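Local atomic coordinates of Isomerase/lactonizing enzyme (Agrobacterium fabrum str. C58, PDB entry 2NQL), a protein that is of unknown function but belongs to the enolase superfamily, pairing an enolase-type N-terminal domain with a C-terminal TIM-barrel-like domain. Residues D97-Y102 / G294-I299; S141-D144 / V150-F153; A325-A330 / K338-Q343; P349-R352 / M358-R361. All blocks are in the same frame, centred on the assembly; numbering follows the deposited sequence.

How the contacts relate
Contacts 1 and 2 start in the N-terminal domain region, and contacts 3 and 4 lie wholly in the enolase C-terminal domain-like region. Contact 1 brings together residues far apart in sequence, and contact 2 falls between its two segments along the chain. Contacts 3 and 4 follow in series. Helix 322-331 is the shared hub: contact 3 uses it directly, and residues of the other three contacts pack on it. Contacts 2 and 3 are closest, with centres about 10 Å apart, and reach neighbouring barrel strands. Contacts 1 and 4 are farthest apart, about 26 Å between centres. They run from the seam between the domains, past the barrel wall, to a surface hairpin.

Contact 1 of 4, residues D97-Y102 / G294-I299; sequences DPSAVY and GITNFI
Ser99 and Thr296 meet hydroxyl to hydroxyl, and Tyr102, one turn on from Ser99, reaches Asn297. Ser99 OG donates to Thr296 OG1 at 2.7 Å. The methyl of Thr296 takes part as well. Its CG2 lies 3.8 Å from Tyr102 CD2, set obliquely to the ring. Because Thr296 CG2 is anti to the backbone N (OG1 chi1 -60°), the methyl can lean on the tyrosine while OG1 faces the serine. The second polar bond runs from Asn297 ND2 to Tyr102 OH, 2.7 Å long with an N-H...O angle of 152°. The phenol oxygen lies close to the amide plane, but the ring itself stands almost perpendicular to that plane, at 85°.

A second shell positions these groups. Thr296 OG1 is also hydrogen-bonded to Asp127 OD1 and Trp131 NE1, so three groups grip this buried oxygen. Asn297 ND2 also bonds to Lys293 O, which helps to fix the rotation of the amide. On the other helix, Asp97 is the N-cap: its OD1 accepts from Ala100 N at 3.3 Å, approached from above the carboxylate plane.

The contact joins the first turns of helix 98-109, in the N-terminal domain region, and helix 295-308, in the barrel region typical of enolase-superfamily proteins. The axes of segments 98-102 and 295-299 come within 10.1 Å of each other and are nearly perpendicular. Helix 117-138 carries Asp127 and Trp131 and meets both helices of the pair. Phe298 and Ile299, next in helix 295-308, pack on helix 322-331.

Contact 2 of 4, residues S141-D144 / V150-F153; sequences SIRD and VDSF. With SO4 (sulfate ion), chain F.
Arg143 spends two nitrogens on a single oxygen of Asp151. NE and NH2 approach side-on, and both donate to OD1. The NE to OD1 distance is 3.0 Å, and the NH2 to OD1 distance is 2.9 Å. OD1 lies in the guanidinium plane, but the carboxylate is turned 82° away from that plane. NE meets OD1 nearly end-on to its C-O bond, whereas NH2 comes from above the carboxylate. The CB of Arg143 points toward 150-153, and the chain, extended from CG to NE, carries both nitrogens to Asp151. Its NH1 bonds to Gln329 OE1, and NH2 bonds also to Pro368 O, so the buried cation has several acceptors.

Ser141 caps the short helix: its OG accepts from Asp144 N at 3.1 Å. On the strand side, Ser152 OG lies 2.8 Å from O1 of a sulfate ion, probably from the crystallisation liquor. Arg364 NH2 also bonds to Ser152 OG.

The salt bridge ties helix 142-145 to the approach to barrel strand 152-158. Through Gln329 the arginine is also bonded to helix 322-331, and Phe153 packs on the same helix. Strand 364-366 runs antiparallel to strand 152-158.

Contact 3 of 4, residues A325-A330 / K338-Q343; sequences AASLQA and KGHEFQ
Ser327 OG and His340 NE2 are 2.7 Å apart and share a hydrogen bond in which either could be the donor. The hydroxyl reaches the imidazole at its edge, near the ring plane. Ser327 OG is anti to its own backbone N (chi1 -170°), and this carries it from the helix toward the strand. The other ring nitrogen is held within the strand. His340 ND1 donates to Glu341 O at 2.9 Å, with an N-H...O angle of 164° and the acceptor close to the ring plane. The imidazole is thus tethered at both nitrogens, which restricts its rotation.

Leu328 covers one face of the same ring in a CH-pi contact. Its CD2 is 4.0 Å from the His340 ring centroid and 16° off the ring normal. The methyl is somewhat offset toward the rim.

Helix 322-331 lies against strand 340-342 here, in the barrel of the enolase C-terminal domain. That strand runs parallel to strand 152-158, and Lys338 and Glu341 make backbone bonds to Val312 and Pro314, so the wall continues on that side too. Tyr365 meets the His340 ring edge-to-face, and its OH bonds to Glu341 O, the carbonyl that also accepts from ND1. A sodium ion, bound by Glu240 and Glu266, lies about 10 Å from the side chain of His340.

Contact 4 of 4, residues P349-R352 / M358-R361; sequences PNRR and MDCR
A salt-bridge network of Arg351, Asp359 and Arg361 joins the loop after helix 344-347 to strand 359-361, which pairs antiparallel with strand 364-366. Arg351 NH2 donates to Asp359 OD1 at 2.7 Å, and the bond is almost straight at 177°. OD1 lies in the plane of the Arg351 guanidinium, and NH2 meets it nearly end-on to the C-O bond. The guanidinium and carboxylate planes are 71° apart, and NH2 alone of the Arg351 nitrogens bonds to the carboxylate. Arg351 is extended from CG to NE, and this length lets a loop residue reach across to the strand.

The other carboxylate oxygen goes to the second arginine. Arg361 NH1 donates to Asp359 OD2 at 2.8 Å, on the anti side of the carboxylate. Asp359 CG sits anti to the backbone N (chi1 -158°), which places the carboxylate between the two arginines. OD1 also accepts a weak bond from Cys360 N, 2.8 Å away.

One water bridges the segments beside the salt bridge. It accepts from Arg351 NE at 3.1 Å and donates to Met358 O at 2.7 Å. Met358 itself packs inward on Ala325 and Leu328 of helix 322-331.

One carboxylate thus serves two cations, one through each oxygen. Their charges would be expected to hold Asp359 in its ionised form, although both arginines lie on the surface of the assembly, where solvent would probably weaken the effect.

Contact 1 of 4, residues D97-Y102 / G294-I299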
loop_
_atom_site.group_PDB
_atom_site.type_symbol
_atom_site.label_atom_id
_atom_site.label_comp_id
_atom_site.label_asym_id
_atom_site.label_seq_id
_atom_site.Cartn_x
_atom_site.Cartn_y
_atom_site.Cartn_z
ATOM N N ASP A 97 5.766 -6.725 24.690
ATOM C CA ASP A 97 4.566 -6.972 23.910
ATOM C C ASP A 97 4.848 -6.491 22.470
ATOM O O ASP A 97 4.420 -5.404 22.101
ATOM C CB ASP A 97 3.404 -6.185 24.544
ATOM C CG ASP A 97 2.042 -6.558 23.988
ATOM O OD1 ASP A 97 1.924 -7.199 22.913
ATOM O OD2 ASP A 97 1.049 -6.159 24.638
ATOM N N PRO A 98 5.587 -7.293 21.664
ATOM C CA PRO A 98 5.906 -6.804 20.299
ATOM C C PRO A 98 4.676 -6.433 19.455
ATOM O O PRO A 98 4.736 -5.459 18.662
ATOM C CB PRO A 98 6.692 -7.965 19.662
ATOM C CG PRO A 98 7.243 -8.771 20.873
ATOM C CD PRO A 98 6.162 -8.637 21.928
ATOM N N SER A 99 3.574 -7.163 19.638
ATOM C CA SER A 99 2.386 -6.920 18.814
ATOM C C SER A 99 1.733 -5.571 19.124
ATOM O O SER A 99 1.189 -4.918 18.230
ATOM C CB SER A 99 1.391 -8.057 18.907
ATOM O OG SER A 99 1.950 -9.223 18.313
ATOM N N ALA A 100 1.841 -5.149 20.382
ATOM C CA ALA A 100 1.418 -3.804 20.780
ATOM C C ALA A 100 2.225 -2.713 20.055
ATOM O O ALA A 100 1.654 -1.715 19.601
ATOM C CB ALA A 100 1.521 -3.633 22.312
ATOM N N VAL A 101 3.538 -2.905 19.932
ATOM C CA VAL A 101 4.376 -1.953 19.198
ATOM C C VAL A 101 3.988 -1.913 17.709
ATOM O O VAL A 101 3.794 -0.813 17.152
ATOM C CB VAL A 101 5.890 -2.204 19.380
ATOM C CG1 VAL A 101 6.742 -1.238 18.500
ATOM C CG2 VAL A 101 6.300 -2.056 20.862
ATOM N N TYR A 102 3.861 -3.096 17.090
ATOM C CA TYR A 102 3.352 -3.212 15.721
ATOM C C TYR A 102 2.042 -2.434 15.512
ATOM O O TYR A 102 1.907 -1.646 14.558
ATOM C CB TYR A 102 3.161 -4.686 15.280
ATOM C CG TYR A 102 2.452 -4.731 13.952
ATOM C CD1 TYR A 102 3.158 -4.537 12.748
ATOM C CD2 TYR A 102 1.063 -4.863 13.893
ATOM C CE1 TYR A 102 2.477 -4.529 11.511
ATOM C CE2 TYR A 102 0.371 -4.838 12.676
ATOM C CZ TYR A 102 1.072 -4.668 11.490
ATOM O OH TYR A 102 0.358 -4.654 10.313
ATOM N N GLY A 294 5.498 -9.837 8.628
ATOM C CA GLY A 294 5.992 -9.798 10.005
ATOM C C GLY A 294 5.217 -10.833 10.809
ATOM O O GLY A 294 4.190 -11.331 10.348
ATOM N N ILE A 295 5.729 -11.160 11.992
ATOM C CA ILE A 295 5.192 -12.258 12.801
ATOM C C ILE A 295 3.782 -11.955 13.319
ATOM O O ILE A 295 2.884 -12.792 13.224
ATOM C CB ILE A 295 6.157 -12.615 13.959
ATOM C CG1 ILE A 295 7.397 -13.335 13.395
ATOM C CG2 ILE A 295 5.446 -13.522 15.041
ATOM C CD1 ILE A 295 8.595 -13.273 14.290
ATOM N N THR A 296 3.591 -10.764 13.868
ATOM C CA THR A 296 2.242 -10.354 14.341
ATOM C C THR A 296 1.149 -10.564 13.275
ATOM O O THR A 296 0.122 -11.193 13.556
ATOM C CB THR A 296 2.259 -8.906 14.835
ATOM O OG1 THR A 296 3.188 -8.787 15.914
ATOM C CG2 THR A 296 0.846 -8.428 15.266
ATOM N N ASN A 297 1.384 -10.077 12.048
ATOM C CA ASN A 297 0.441 -10.275 10.938
ATOM C C ASN A 297 0.238 -11.708 10.516
ATOM O O ASN A 297 -0.873 -12.124 10.209
ATOM C CB ASN A 297 0.845 -9.430 9.711
ATOM C CG ASN A 297 0.384 -7.978 9.836
ATOM O OD1 ASN A 297 -0.732 -7.713 10.290
ATOM N ND2 ASN A 297 1.228 -7.040 9.407
ATOM N N PHE A 298 1.338 -12.454 10.488
ATOM C CA PHE A 298 1.335 -13.842 10.045
ATOM C C PHE A 298 0.481 -14.654 11.034
ATOM O O PHE A 298 -0.372 -15.430 10.602
ATOM C CB PHE A 298 2.783 -14.304 10.053
ATOM C CG PHE A 298 3.108 -15.435 9.135
ATOM C CD1 PHE A 298 3.693 -15.191 7.882
ATOM C CD2 PHE A 298 2.958 -16.756 9.576
ATOM C CE1 PHE A 298 4.081 -16.249 7.065
ATOM C CE2 PHE A 298 3.325 -17.827 8.758
ATOM C CZ PHE A 298 3.889 -17.574 7.509
ATOM N N ILE A 299 0.673 -14.435 12.343
ATOM C CA ILE A 299 -0.054 -15.141 13.406
ATOM C C ILE A 299 -1.573 -14.874 13.314
ATOM O O ILE A 299 -2.401 -15.771 13.454
ATOM C CB ILE A 299 0.537 -14.747 14.816
ATOM C CG1 ILE A 299 1.868 -15.471 15.080
ATOM C CG2 ILE A 299 -0.432 -15.009 15.956
ATOM C CD1 ILE A 299 1.874 -16.955 14.701
#

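Contact 2 of 4, residues S141-D144 / V150-F153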
loop_
_atom_site.group_PDB
_atom_site.type_symbol
_atom_site.label_atom_id
_atom_site.label_comp_id
_atom_site.label_asym_id
_atom_site.label_seq_id
_atom_site.Cartn_x
_atom_site.Cartn_y
_atom_site.Cartn_z
ATOM N N SER A 141 12.668 -19.700 22.186
ATOM C CA SER A 141 12.482 -19.520 20.735
ATOM C C SER A 141 11.209 -18.701 20.539
ATOM O O SER A 141 10.312 -18.687 21.407
ATOM C CB SER A 141 12.344 -20.879 20.034
ATOM O OG SER A 141 11.156 -21.512 20.479
ATOM N N ILE A 142 11.121 -17.987 19.414
ATOM C CA ILE A 142 9.862 -17.288 19.101
ATOM C C ILE A 142 8.659 -18.250 19.150
ATOM O O ILE A 142 7.622 -17.931 19.732
ATOM C CB ILE A 142 9.950 -16.546 17.744
ATOM C CG1 ILE A 142 10.842 -15.302 17.904
ATOM C CG2 ILE A 142 8.530 -16.232 17.183
ATOM C CD1 ILE A 142 11.239 -14.686 16.572
ATOM N N ARG A 143 8.805 -19.451 18.603
ATOM C CA ARG A 143 7.678 -20.360 18.606
ATOM C C ARG A 143 7.216 -20.732 20.013
ATOM O O ARG A 143 6.006 -20.851 20.250
ATOM C CB ARG A 143 7.898 -21.583 17.713
ATOM C CG ARG A 143 8.986 -22.583 18.164
ATOM C CD ARG A 143 9.259 -23.536 16.998
ATOM N NE ARG A 143 10.367 -24.477 17.199
ATOM C CZ ARG A 143 11.656 -24.172 17.121
ATOM N NH1 ARG A 143 12.055 -22.917 16.897
ATOM N NH2 ARG A 143 12.560 -25.126 17.300
ATOM N N ASP A 144 8.177 -20.888 20.925
ATOM C CA ASP A 144 7.877 -21.158 22.331
ATOM C C ASP A 144 7.154 -19.987 22.961
ATOM O O ASP A 144 6.108 -20.155 23.587
ATOM C CB ASP A 144 9.144 -21.487 23.106
ATOM C CG ASP A 144 9.326 -22.991 23.319
ATOM O OD1 ASP A 144 8.363 -23.765 23.102
ATOM O OD2 ASP A 144 10.436 -23.398 23.714
ATOM N N VAL A 150 5.816 -26.833 16.518
ATOM C CA VAL A 150 6.556 -28.020 16.075
ATOM C C VAL A 150 7.992 -27.624 15.658
ATOM O O VAL A 150 8.308 -26.429 15.492
ATOM C CB VAL A 150 5.802 -28.756 14.929
ATOM C CG1 VAL A 150 4.419 -29.173 15.385
ATOM C CG2 VAL A 150 5.682 -27.865 13.651
ATOM N N ASP A 151 8.868 -28.608 15.510
ATOM C CA ASP A 151 10.253 -28.309 15.136
ATOM C C ASP A 151 10.573 -28.711 13.711
ATOM O O ASP A 151 11.712 -28.541 13.262
ATOM C CB ASP A 151 11.234 -28.987 16.087
ATOM C CG ASP A 151 11.023 -28.584 17.520
ATOM O OD1 ASP A 151 10.836 -27.379 17.783
ATOM O OD2 ASP A 151 11.026 -29.480 18.385
ATOM N N SER A 152 9.576 -29.260 13.010
ATOM C CA SER A 152 9.729 -29.615 11.608
ATOM C C SER A 152 8.361 -29.634 10.965
ATOM O O SER A 152 7.349 -29.821 11.650
ATOM C CB SER A 152 10.460 -30.983 11.433
ATOM O OG SER A 152 9.681 -32.060 11.935
ATOM N N PHE A 153 8.321 -29.428 9.649
ATOM C CA PHE A 153 7.087 -29.601 8.877
ATOM C C PHE A 153 7.409 -29.769 7.401
ATOM O O PHE A 153 8.561 -29.533 7.002
ATOM C CB PHE A 153 6.081 -28.436 9.116
ATOM C CG PHE A 153 6.698 -27.055 9.085
ATOM C CD1 PHE A 153 7.162 -26.495 7.891
ATOM C CD2 PHE A 153 6.768 -26.297 10.256
ATOM C CE1 PHE A 153 7.703 -25.213 7.867
ATOM C CE2 PHE A 153 7.290 -25.008 10.238
ATOM C CZ PHE A 153 7.768 -24.466 9.040
HETATM S S SO4 F . 11.206 -33.092 14.742
HETATM O O1 SO4 F . 9.892 -32.443 14.694
HETATM O O2 SO4 F . 11.603 -33.571 13.416
HETATM O O3 SO4 F . 12.173 -32.091 15.174
HETATM O O4 SO4 F . 11.204 -34.219 15.682
#

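Contact 3 of 4, residues A325-A330 / K338-Q343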
loop_
_atom_site.group_PDB
_atom_site.type_symbol
_atom_site.label_atom_id
_atom_site.label_comp_id
_atom_site.label_asym_id
_atom_site.label_seq_id
_atom_site.Cartn_x
_atom_site.Cartn_y
_atom_site.Cartn_z
ATOM N N ALA A 325 13.437 -17.577 8.484
ATOM C CA ALA A 325 13.474 -18.147 9.821
ATOM C C ALA A 325 12.269 -17.696 10.641
ATOM O O ALA A 325 11.632 -18.514 11.302
ATOM C CB ALA A 325 14.746 -17.795 10.521
ATOM N N ALA A 326 11.942 -16.403 10.554
ATOM C CA ALA A 326 10.683 -15.882 11.121
ATOM C C ALA A 326 9.447 -16.621 10.619
ATOM O O ALA A 326 8.586 -16.984 11.430
ATOM C CB ALA A 326 10.578 -14.370 10.873
ATOM N N SER A 327 9.362 -16.865 9.300
ATOM C CA SER A 327 8.252 -17.618 8.717
ATOM C C SER A 327 8.151 -19.011 9.360
ATOM O O SER A 327 7.055 -19.437 9.712
ATOM C CB SER A 327 8.378 -17.762 7.188
ATOM O OG SER A 327 7.172 -18.302 6.641
ATOM N N LEU A 328 9.280 -19.706 9.484
ATOM C CA LEU A 328 9.277 -21.048 10.082
ATOM C C LEU A 328 8.787 -21.002 11.534
ATOM O O LEU A 328 7.911 -21.788 11.900
ATOM C CB LEU A 328 10.670 -21.707 9.996
ATOM C CG LEU A 328 11.337 -21.830 8.626
ATOM C CD1 LEU A 328 12.565 -22.712 8.761
ATOM C CD2 LEU A 328 10.387 -22.373 7.554
ATOM N N GLN A 329 9.340 -20.090 12.334
ATOM C CA GLN A 329 8.919 -19.895 13.738
ATOM C C GLN A 329 7.410 -19.703 13.869
ATOM O O GLN A 329 6.739 -20.430 14.617
ATOM C CB GLN A 329 9.619 -18.688 14.377
ATOM C CG GLN A 329 11.140 -18.784 14.554
ATOM C CD GLN A 329 11.572 -19.747 15.673
ATOM O OE1 GLN A 329 10.739 -20.288 16.403
ATOM N NE2 GLN A 329 12.881 -19.944 15.813
ATOM N N ALA A 330 6.875 -18.730 13.133
ATOM C CA ALA A 330 5.441 -18.444 13.192
ATOM C C ALA A 330 4.616 -19.592 12.620
ATOM O O ALA A 330 3.617 -19.981 13.213
ATOM C CB ALA A 330 5.131 -17.161 12.462
ATOM N N LYS A 338 -0.089 -26.845 6.621
ATOM C CA LYS A 338 0.126 -28.088 5.887
ATOM C C LYS A 338 1.576 -28.302 5.454
ATOM O O LYS A 338 2.013 -29.432 5.256
ATOM C CB LYS A 338 -0.837 -28.199 4.713
ATOM C CG LYS A 338 -2.308 -28.253 5.155
ATOM C CD LYS A 338 -2.616 -29.564 5.894
ATOM C CE LYS A 338 -4.079 -29.694 6.265
ATOM N NZ LYS A 338 -4.430 -28.844 7.460
ATOM N N GLY A 339 2.313 -27.205 5.327
ATOM C CA GLY A 339 3.721 -27.223 4.934
ATOM C C GLY A 339 4.084 -25.841 4.402
ATOM O O GLY A 339 3.387 -24.857 4.692
ATOM N N HIS A 340 5.152 -25.757 3.625
ATOM C CA HIS A 340 5.837 -24.469 3.388
ATOM C C HIS A 340 6.622 -24.524 2.080
ATOM O O HIS A 340 7.259 -25.537 1.743
ATOM C CB HIS A 340 6.737 -24.172 4.594
ATOM C CG HIS A 340 7.137 -22.730 4.756
ATOM N ND1 HIS A 340 7.916 -22.053 3.836
ATOM C CD2 HIS A 340 6.913 -21.859 5.777
ATOM C CE1 HIS A 340 8.147 -20.826 4.279
ATOM N NE2 HIS A 340 7.540 -20.678 5.449
ATOM N N GLU A 341 6.550 -23.441 1.311
ATOM C CA GLU A 341 7.378 -23.327 0.109
ATOM C C GLU A 341 8.875 -23.408 0.433
ATOM O O GLU A 341 9.338 -22.863 1.446
ATOM C CB GLU A 341 7.036 -22.054 -0.657
ATOM C CG GLU A 341 7.631 -21.995 -2.057
ATOM C CD GLU A 341 7.095 -20.836 -2.876
ATOM O OE1 GLU A 341 6.442 -19.961 -2.306
ATOM O OE2 GLU A 341 7.323 -20.796 -4.090
ATOM N N PHE A 342 9.595 -24.139 -0.418
ATOM C CA PHE A 342 11.039 -24.276 -0.331
ATOM C C PHE A 342 11.689 -23.896 -1.672
ATOM O O PHE A 342 11.496 -24.549 -2.703
ATOM C CB PHE A 342 11.408 -25.715 0.109
ATOM C CG PHE A 342 12.892 -26.025 0.080
ATOM C CD1 PHE A 342 13.818 -25.292 0.846
ATOM C CD2 PHE A 342 13.367 -27.098 -0.686
ATOM C CE1 PHE A 342 15.183 -25.618 0.837
ATOM C CE2 PHE A 342 14.751 -27.426 -0.682
ATOM C CZ PHE A 342 15.644 -26.680 0.061
ATOM N N GLN A 343 12.447 -22.806 -1.639
ATOM C CA GLN A 343 13.197 -22.330 -2.791
ATOM C C GLN A 343 14.621 -22.825 -2.665
ATOM O O GLN A 343 15.484 -22.116 -2.145
ATOM C CB GLN A 343 13.193 -20.799 -2.816
ATOM C CG GLN A 343 11.828 -20.177 -3.035
ATOM C CD GLN A 343 11.586 -19.838 -4.483
ATOM O OE1 GLN A 343 10.811 -20.507 -5.170
ATOM N NE2 GLN A 343 12.261 -18.798 -4.967
#

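Contact 4 of 4, residues P349-R352 / M358-R361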
loop_
_atom_site.group_PDB
_atom_site.type_symbol
_atom_site.label_atom_id
_atom_site.label_comp_id
_atom_site.label_asym_id
_atom_site.label_seq_id
_atom_site.Cartn_x
_atom_site.Cartn_y
_atom_site.Cartn_z
ATOM N N PRO A 349 22.587 -21.659 -1.246
ATOM C CA PRO A 349 23.661 -20.656 -1.176
ATOM C C PRO A 349 23.684 -19.742 0.043
ATOM O O PRO A 349 24.777 -19.311 0.443
ATOM C CB PRO A 349 23.455 -19.809 -2.431
ATOM C CG PRO A 349 22.640 -20.588 -3.316
ATOM C CD PRO A 349 21.784 -21.476 -2.466
ATOM N N ASN A 350 22.538 -19.426 0.645
ATOM C CA ASN A 350 22.541 -18.535 1.794
ATOM C C ASN A 350 22.800 -19.166 3.191
ATOM O O ASN A 350 22.786 -18.473 4.200
ATOM C CB ASN A 350 21.336 -17.574 1.722
ATOM C CG ASN A 350 21.240 -16.828 0.361
ATOM O OD1 ASN A 350 22.127 -16.926 -0.508
ATOM N ND2 ASN A 350 20.147 -16.103 0.170
ATOM N N ARG A 351 23.091 -20.481 3.238
ATOM C CA ARG A 351 23.563 -21.096 4.491
ATOM C C ARG A 351 24.795 -20.346 5.032
ATOM O O ARG A 351 24.933 -20.147 6.241
ATOM C CB ARG A 351 23.910 -22.582 4.289
ATOM C CG ARG A 351 22.711 -23.516 4.311
ATOM C CD ARG A 351 23.168 -24.966 4.573
ATOM N NE ARG A 351 22.078 -25.950 4.537
ATOM C CZ ARG A 351 21.701 -26.558 3.423
ATOM N NH1 ARG A 351 22.317 -26.248 2.291
ATOM N NH2 ARG A 351 20.718 -27.456 3.418
ATOM N N ARG A 352 25.661 -19.917 4.108
ATOM C CA ARG A 352 26.876 -19.177 4.408
ATOM C C ARG A 352 26.599 -17.808 5.011
ATOM O O ARG A 352 27.470 -17.227 5.644
ATOM C CB ARG A 352 27.672 -18.955 3.127
ATOM C CG ARG A 352 28.722 -19.981 2.920
ATOM C CD ARG A 352 29.276 -19.925 1.517
ATOM N NE ARG A 352 29.203 -21.261 0.928
ATOM C CZ ARG A 352 28.347 -21.610 -0.031
ATOM N NH1 ARG A 352 28.343 -22.858 -0.480
ATOM N NH2 ARG A 352 27.486 -20.719 -0.538
ATOM N N MET A 358 19.073 -23.627 10.805
ATOM C CA MET A 358 17.868 -23.758 10.005
ATOM C C MET A 358 18.192 -24.683 8.817
ATOM O O MET A 358 19.163 -24.436 8.093
ATOM C CB MET A 358 17.443 -22.369 9.485
ATOM C CG MET A 358 16.247 -22.421 8.563
ATOM S SD MET A 358 15.518 -20.796 8.189
ATOM C CE MET A 358 16.892 -19.928 7.439
ATOM N N ASP A 359 17.401 -25.736 8.607
ATOM C CA ASP A 359 17.683 -26.656 7.501
ATOM C C ASP A 359 16.422 -27.062 6.758
ATOM O O ASP A 359 15.309 -26.911 7.266
ATOM C CB ASP A 359 18.483 -27.896 7.980
ATOM C CG ASP A 359 19.255 -28.585 6.845
ATOM O OD1 ASP A 359 19.411 -28.000 5.732
ATOM O OD2 ASP A 359 19.708 -29.723 7.073
ATOM N N CYS A 360 16.607 -27.574 5.546
ATOM C CA CYS A 360 15.542 -28.273 4.857
ATOM C C CYS A 360 16.148 -29.485 4.154
ATOM O O CYS A 360 17.088 -29.331 3.379
ATOM C CB CYS A 360 14.909 -27.334 3.830
ATOM S SG CYS A 360 13.431 -27.999 3.044
ATOM N N ARG A 361 15.646 -30.676 4.480
ATOM C CA ARG A 361 16.107 -31.905 3.834
ATOM C C ARG A 361 15.018 -32.975 3.837
ATOM O O ARG A 361 14.142 -32.982 4.705
ATOM C CB ARG A 361 17.426 -32.402 4.452
ATOM C CG ARG A 361 17.379 -32.660 5.922
ATOM C CD ARG A 361 18.777 -32.922 6.556
ATOM N NE ARG A 361 18.528 -33.448 7.898
ATOM C CZ ARG A 361 18.512 -32.742 9.033
ATOM N NH1 ARG A 361 18.797 -31.439 9.057
ATOM N NH2 ARG A 361 18.237 -33.367 10.172
HETATM O O HOH W 1 21.332 -25.949 7.545
#